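Local atomic coordinates of polyporopepsin (Irpex lacteus, PDB entry 1WKR), a protein that cleaves peptide bonds as a pepsin-like aspartic endopeptidase of broad specificity and clots milk. Residues 131-135 with 136-140. Residues are numbered along the deposited sequence; the frame is centred on the assembly and turned at random.
Sequences NLFSQ and GTIPT
The carbonyl oxygen L132 O is gripped twice where helix 128-134 ends in a Schellman motif: T137 N reaches it in a weak bond of 3.0 Å, and I138 N, 3.3 Å from L132 O, donates along a straighter N-H...O line (158°), though from above the carbonyl plane. G136 turns the chain at positive phi, where a CB would be jammed against Q135 O, and its N bonds F133 O at 3.0 Å. Beside this backbone cap, the side chains of Q135 and T137 run alongside each other. With Q135 CG set between its own N and carbonyl carbon (chi1 82°) and the chain extended beyond, NE2 donates a 2.8 Å hydrogen bond to T137 OG1, which sits 18° out of the amide plane. The same NE2 also donates to T83 O, tying the helix end to strand 82-96. Replacing Q135 with alanine removes that amide, which would probably leave T137 OG1 and T83 O without their shared donor and the threonine hydroxyl freer to rotate. After the turn, I138 folds back against the helix and shares F162 with L132. I138 CD1 rests on L132 CB at 3.8 Å, while the F133 ring meets P139 O at its edge, CE1 lying 3.6 Å from that oxygen.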
loop_
_atom_site.group_PDB
_atom_site.type_symbol
_atom_site.label_atom_id
_atom_site.label_comp_id
_atom_site.label_asym_id
_atom_site.label_seq_id
_atom_site.Cartn_x
_atom_site.Cartn_y
_atom_site.Cartn_z
ATOM N N ASN A 131 -2.160 7.678 17.188
ATOM C CA ASN A 131 -2.219 7.353 18.602
ATOM C C ASN A 131 -0.876 7.049 19.195
ATOM O O ASN A 131 -0.564 7.464 20.342
ATOM C CB ASN A 131 -3.198 6.207 18.863
ATOM C CG ASN A 131 -4.636 6.639 18.747
ATOM O OD1 ASN A 131 -5.005 7.765 19.090
ATOM N ND2 ASN A 131 -5.488 5.730 18.252
ATOM N N LEU A 132 -0.020 6.298 18.507
ATOM C CA LEU A 132 1.340 6.050 18.962
ATOM C C LEU A 132 2.038 7.395 19.216
ATOM O O LEU A 132 2.822 7.493 20.185
ATOM C CB LEU A 132 2.131 5.276 17.913
ATOM C CG LEU A 132 1.757 3.765 17.906
ATOM C CD1 LEU A 132 2.367 3.144 16.629
ATOM C CD2 LEU A 132 2.286 3.051 19.136
ATOM N N PHE A 133 1.826 8.385 18.362
ATOM C CA PHE A 133 2.460 9.670 18.572
ATOM C C PHE A 133 1.796 10.459 19.666
ATOM O O PHE A 133 2.503 10.992 20.566
ATOM C CB PHE A 133 2.442 10.455 17.263
ATOM C CG PHE A 133 3.051 11.817 17.501
ATOM C CD1 PHE A 133 4.430 11.922 17.770
ATOM C CD2 PHE A 133 2.251 12.982 17.547
ATOM C CE1 PHE A 133 4.975 13.188 18.141
ATOM C CE2 PHE A 133 2.854 14.217 17.863
ATOM C CZ PHE A 133 4.168 14.292 18.160
ATOM N N SER A 134 0.471 10.578 19.714
ATOM C CA SER A 134 -0.161 11.469 20.727
ATOM C C SER A 134 -0.005 10.853 22.107
ATOM O O SER A 134 -0.008 11.661 23.093
ATOM C CB SER A 134 -1.647 11.682 20.374
ATOM O OG SER A 134 -2.350 10.486 20.455
ATOM N N GLN A 135 0.135 9.579 22.265
ATOM C CA GLN A 135 0.336 8.993 23.579
ATOM C C GLN A 135 1.790 9.077 24.006
ATOM O O GLN A 135 2.103 8.669 25.159
ATOM C CB GLN A 135 -0.152 7.532 23.561
ATOM C CG GLN A 135 0.820 6.593 23.015
ATOM C CD GLN A 135 0.208 5.123 22.768
ATOM O OE1 GLN A 135 -1.025 4.963 22.861
ATOM N NE2 GLN A 135 1.075 4.209 22.387
ATOM N N GLY A 136 2.664 9.592 23.190
ATOM C CA GLY A 136 4.053 9.848 23.612
ATOM C C GLY A 136 4.945 8.741 23.316
ATOM O O GLY A 136 6.129 8.746 23.735
ATOM N N THR A 137 4.548 7.636 22.645
ATOM C CA THR A 137 5.375 6.450 22.446
ATOM C C THR A 137 6.429 6.692 21.323
ATOM O O THR A 137 7.686 6.428 21.568
ATOM C CB THR A 137 4.537 5.307 22.069
ATOM O OG1 THR A 137 3.588 5.105 23.155
ATOM C CG2 THR A 137 5.390 3.982 21.921
ATOM N N ILE A 138 6.080 7.248 20.211
ATOM C CA ILE A 138 7.051 7.431 19.100
ATOM C C ILE A 138 7.419 8.886 18.997
ATOM O O ILE A 138 6.583 9.766 19.337
ATOM C CB ILE A 138 6.492 6.837 17.789
ATOM C CG1 ILE A 138 5.243 7.588 17.294
ATOM C CG2 ILE A 138 6.261 5.370 17.988
ATOM C CD1 ILE A 138 4.750 7.080 15.923
ATOM N N PRO A 139 8.593 9.230 18.578
ATOM C CA PRO A 139 9.083 10.603 18.765
ATOM C C PRO A 139 8.592 11.592 17.685
ATOM O O PRO A 139 8.582 12.807 17.925
ATOM C CB PRO A 139 10.613 10.482 18.688
ATOM C CG PRO A 139 10.876 9.201 17.932
ATOM C CD PRO A 139 9.711 8.288 18.265
ATOM N N THR A 140 8.102 11.091 16.545
ATOM C CA THR A 140 7.484 11.989 15.499
ATOM C C THR A 140 6.426 11.144 14.815
ATOM O O THR A 140 6.401 9.913 14.943
ATOM C CB THR A 140 8.545 12.543 14.586
ATOM O OG1 THR A 140 7.965 13.586 13.795
ATOM C CG2 THR A 140 9.177 11.472 13.671
#